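Side-chain contacts in nickel ABC transporter (Nickel-binding protein) (Bacillus halodurans, PDB 3T66), which probably serves as the extracellular solute-binding component of an ABC importer that takes up peptides or nickel: residues G285-I288 against P289-F293; P416-T419 against G420-E424. All blocks are in the same frame, centred on the assembly; numbering follows the deposited sequence.

Overall arrangement
Coming from the N terminus, the chain leaves strand 280-282 and at once enters contact 1, where residues 285-293 double back on themselves through a tight turn in the long loop before helix 304-314. Contact 2 comes later, on helix 416-426, where residues 416-424 make one turn after another. Each contact closes within nine consecutive residues, so the two follow in series and neither encloses nor crosses the other. The centres of contact 1 and contact 2 are about 19 Å apart, and the nearest atoms of contact 1 and contact 2 about 9 Å apart. Helices 395-402 and 431-447 are common neighbours: contact 1 and the apolar side of contact 2 both pack on them.

Contact 1: residues G285-I288 against P289-F293; sequences GPFI and PTLPF
A type I beta turn from Ile288 to Leu291 folds the chain back so that Phe287 and Ile288 meet Leu291 and Phe293. One backbone bond closes it: Leu291 N donates to Ile288 O over 3.1 Å, nearly straight at 166°, with the donor well above the carbonyl plane. Pro289 suits the first inner corner because its ring already fixes phi near the value this turn needs, and its lack of an N-H costs nothing there. Thr290 follows at the second corner, on the exposed side with the proline, and Thr290 OG1 lies 3.7 Å from Ile288 CD1.

The rings meet beyond the turn, in a T-shaped stack. Phe293 presents the edge carrying CD1 and CE1 to the face of Phe287, with centroids 5.1 Å apart and planes at 87°. CE1 stands over the centre of the Phe287 ring; CG of Pro286 covers the opposite face, so this phenylalanine is sandwiched between an aromatic edge and a proline ring. The Phe293 side chain has CG between its own N and carbonyl carbon (chi1 47°), a setting that brings the ring edge to Phe287.

This loop of the solute-binding protein fold links strand 280-282 to helix 304-314, and both phenylalanines also reach helix 431-447, touching Thr438. Large apolar side chains therefore fit positions that face the protein interior.

Leu291 fills the angle between the two arms of the turn. Its CD1 lies 3.5 Å from CG1 of Ile288 and 3.7 Å from CB of Phe287, and the leucine and isoleucine side chains cross at about a right angle. Outside the loop Ile288 touches His456 of strand 451-464.

Contact 2: residues P416-T419 against G420-E424; sequences PELT and GIIDE
Pro416 meets Gly420 one helical turn later through its carbonyl: Gly420 N donates to Pro416 O over 2.7 Å. A proline fits the first turn of a helix, where its missing N-H is not needed by an earlier carbonyl and its ring favours a helical phi. Next comes Glu417, whose O accepts from Ile421 N in the carbonyl plane. CG1 of Ile421 also packs near this carbonyl oxygen, while the glutamate side chain touches Tyr444 of helix 431-447.

Leu418 carries the apolar part of the contact. Its O receives Ile422 N over 2.9 Å at 173°, nearly along the C=O axis, and a weak second bond from Ile421 N. With CG opposite the backbone N (chi1 -169°), the leucine brings CG to 3.8 Å from CD1 of Ile422. Both are buried against Tyr402 of helix 395-402, and Leu418 also touches Tyr444 and Ile445, so branched apolar side chains suit this face.

Thr419 O accepts from Asp423 N over 2.9 Å. The threonine and aspartate side chains lie side by side and point the same way, with CG2 of Thr419 3.7 Å from OD2 of Asp423. The hydroxyl OG1 instead bonds to Asp415 O, just before the helix. Asp423 and Thr419 both touch His403 on this partly exposed side, where short polar side chains are at home. An alanine in place of Asp423 would probably cost Thr419 CG2 the carboxylate packed alongside it and His403 one of its contacts.

Successive i to i+4 bonds, with apolar residues on one side and polar ones on another, are characteristic of an amphipathic alpha helix packed on its neighbours, here helices 395-402 and 431-447.

Contact 1: residues G285-I288 against P289-F293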
loop_
_atom_site.group_PDB
_atom_site.type_symbol
_atom_site.label_atom_id
_atom_site.label_comp_id
_atom_site.label_asym_id
_atom_site.label_seq_id
_atom_site.Cartn_x
_atom_site.Cartn_y
_atom_site.Cartn_z
ATOM N N GLY A 285 2.916 6.987 12.813
ATOM C CA GLY A 285 2.213 7.899 11.923
ATOM C C GLY A 285 1.588 7.258 10.687
ATOM O O GLY A 285 1.636 6.045 10.530
ATOM N N PRO A 286 0.989 8.082 9.796
ATOM C CA PRO A 286 0.319 7.511 8.670
ATOM C C PRO A 286 1.325 6.915 7.706
ATOM O O PRO A 286 0.989 5.953 7.059
ATOM C CB PRO A 286 -0.345 8.699 8.041
ATOM C CG PRO A 286 0.518 9.754 8.323
ATOM C CD PRO A 286 1.063 9.538 9.671
ATOM N N PHE A 287 2.556 7.437 7.666
ATOM C CA PHE A 287 3.552 7.052 6.660
ATOM C C PHE A 287 4.696 6.289 7.232
ATOM O O PHE A 287 5.202 6.644 8.302
ATOM C CB PHE A 287 4.147 8.281 5.975
ATOM C CG PHE A 287 3.118 9.223 5.411
ATOM C CD1 PHE A 287 2.090 8.754 4.612
ATOM C CD2 PHE A 287 3.172 10.562 5.701
ATOM C CE1 PHE A 287 1.164 9.584 4.105
ATOM C CE2 PHE A 287 2.242 11.389 5.199
ATOM C CZ PHE A 287 1.236 10.896 4.380
ATOM N N ILE A 288 5.141 5.270 6.504
ATOM C CA ILE A 288 6.222 4.429 6.978
ATOM C C ILE A 288 7.548 5.156 7.026
ATOM O O ILE A 288 7.852 5.993 6.195
ATOM C CB ILE A 288 6.377 3.112 6.201
ATOM C CG1 ILE A 288 6.280 3.339 4.713
ATOM C CG2 ILE A 288 5.317 2.129 6.621
ATOM C CD1 ILE A 288 7.115 2.382 3.998
ATOM N N PRO A 289 8.358 4.809 8.004
ATOM C CA PRO A 289 9.510 5.637 8.192
ATOM C C PRO A 289 10.387 5.791 6.933
ATOM O O PRO A 289 10.914 6.864 6.712
ATOM C CB PRO A 289 10.251 4.921 9.336
ATOM C CG PRO A 289 9.161 4.062 10.010
ATOM C CD PRO A 289 8.387 3.604 8.855
ATOM N N THR A 290 10.520 4.756 6.118
ATOM C CA THR A 290 11.484 4.756 5.020
ATOM C C THR A 290 11.139 5.697 3.850
ATOM O O THR A 290 11.957 5.945 2.953
ATOM C CB THR A 290 11.705 3.340 4.514
ATOM O OG1 THR A 290 10.698 2.488 5.078
ATOM C CG2 THR A 290 13.007 2.833 5.014
ATOM N N LEU A 291 9.921 6.232 3.889
ATOM C CA LEU A 291 9.416 7.136 2.863
ATOM C C LEU A 291 10.196 8.418 2.953
ATOM O O LEU A 291 10.646 8.783 4.034
ATOM C CB LEU A 291 7.938 7.398 3.059
ATOM C CG LEU A 291 7.005 6.360 2.441
ATOM C CD1 LEU A 291 5.666 6.402 3.115
ATOM C CD2 LEU A 291 6.786 6.588 0.948
ATOM N N PRO A 292 10.393 9.091 1.806
ATOM C CA PRO A 292 11.190 10.301 1.806
ATOM C C PRO A 292 10.490 11.466 2.542
ATOM O O PRO A 292 11.147 12.407 2.967
ATOM C CB PRO A 292 11.363 10.583 0.313
ATOM C CG PRO A 292 10.147 10.018 -0.305
ATOM C CD PRO A 292 9.899 8.773 0.457
ATOM N N PHE A 293 9.173 11.392 2.719
ATOM C CA PHE A 293 8.405 12.468 3.360
ATOM C C PHE A 293 7.824 12.129 4.713
ATOM O O PHE A 293 6.789 12.662 5.082
ATOM C CB PHE A 293 7.270 12.948 2.456
ATOM C CG PHE A 293 6.439 11.835 1.845
ATOM C CD1 PHE A 293 5.461 11.199 2.569
ATOM C CD2 PHE A 293 6.624 11.458 0.504
ATOM C CE1 PHE A 293 4.678 10.201 1.973
ATOM C CE2 PHE A 293 5.841 10.477 -0.076
ATOM C CZ PHE A 293 4.868 9.854 0.660
#

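Contact 2: residues P416-T419 against G420-E424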
loop_
_atom_site.group_PDB
_atom_site.type_symbol
_atom_site.label_atom_id
_atom_site.label_comp_id
_atom_site.label_asym_id
_atom_site.label_seq_id
_atom_site.Cartn_x
_atom_site.Cartn_y
_atom_site.Cartn_z
ATOM N N PRO A 416 -7.766 25.074 8.684
ATOM C CA PRO A 416 -7.322 25.915 7.564
ATOM C C PRO A 416 -5.822 25.870 7.364
ATOM O O PRO A 416 -5.383 25.850 6.229
ATOM C CB PRO A 416 -7.802 27.321 7.953
ATOM C CG PRO A 416 -8.903 27.059 8.979
ATOM C CD PRO A 416 -8.406 25.877 9.742
ATOM N N GLU A 417 -5.042 25.818 8.427
ATOM C CA GLU A 417 -3.589 25.684 8.235
ATOM C C GLU A 417 -3.240 24.452 7.356
ATOM O O GLU A 417 -2.654 24.600 6.282
ATOM C CB GLU A 417 -2.826 25.703 9.572
ATOM C CG GLU A 417 -1.477 24.998 9.538
ATOM C CD GLU A 417 -0.512 25.449 10.638
ATOM O OE1 GLU A 417 0.651 25.725 10.279
ATOM O OE2 GLU A 417 -0.885 25.522 11.849
ATOM N N LEU A 418 -3.647 23.265 7.809
ATOM C CA LEU A 418 -3.652 22.042 7.009
ATOM C C LEU A 418 -4.210 22.187 5.585
ATOM O O LEU A 418 -3.532 21.877 4.606
ATOM C CB LEU A 418 -4.414 20.929 7.735
ATOM C CG LEU A 418 -4.300 19.518 7.167
ATOM C CD1 LEU A 418 -2.866 19.121 6.921
ATOM C CD2 LEU A 418 -4.902 18.540 8.139
ATOM N N THR A 419 -5.443 22.638 5.469
ATOM C CA THR A 419 -5.972 22.915 4.179
ATOM C C THR A 419 -5.026 23.784 3.363
ATOM O O THR A 419 -4.897 23.618 2.127
ATOM C CB THR A 419 -7.293 23.531 4.336
ATOM O OG1 THR A 419 -8.100 22.598 5.077
ATOM C CG2 THR A 419 -7.919 23.871 2.933
ATOM N N GLY A 420 -4.323 24.671 4.062
ATOM C CA GLY A 420 -3.314 25.509 3.418
ATOM C C GLY A 420 -2.347 24.630 2.641
ATOM O O GLY A 420 -2.131 24.789 1.432
ATOM N N ILE A 421 -1.781 23.666 3.351
ATOM C CA ILE A 421 -0.702 22.883 2.813
ATOM C C ILE A 421 -1.241 22.042 1.690
ATOM O O ILE A 421 -0.691 22.037 0.587
ATOM C CB ILE A 421 -0.064 22.035 3.896
ATOM C CG1 ILE A 421 0.373 22.928 5.057
ATOM C CG2 ILE A 421 1.133 21.328 3.328
ATOM C CD1 ILE A 421 0.828 22.184 6.291
ATOM N N ILE A 422 -2.349 21.369 1.957
ATOM C CA ILE A 422 -2.899 20.432 0.970
ATOM C C ILE A 422 -3.178 21.183 -0.313
ATOM O O ILE A 422 -2.817 20.721 -1.380
ATOM C CB ILE A 422 -4.108 19.599 1.491
ATOM C CG1 ILE A 422 -3.637 18.706 2.647
ATOM C CG2 ILE A 422 -4.743 18.786 0.345
ATOM C CD1 ILE A 422 -4.726 18.281 3.630
ATOM N N ASP A 423 -3.745 22.369 -0.181
ATOM C CA ASP A 423 -3.828 23.285 -1.307
ATOM C C ASP A 423 -2.510 23.514 -2.100
ATOM O O ASP A 423 -2.500 23.300 -3.326
ATOM C CB ASP A 423 -4.436 24.616 -0.856
ATOM C CG ASP A 423 -5.915 24.506 -0.534
ATOM O OD1 ASP A 423 -6.450 23.389 -0.710
ATOM O OD2 ASP A 423 -6.544 25.520 -0.118
ATOM N N GLU A 424 -1.416 23.942 -1.462
ATOM C CA GLU A 424 -0.195 24.146 -2.265
ATOM C C GLU A 424 0.130 22.815 -2.879
ATOM O O GLU A 424 0.382 22.742 -4.088
ATOM C CB GLU A 424 1.031 24.710 -1.499
#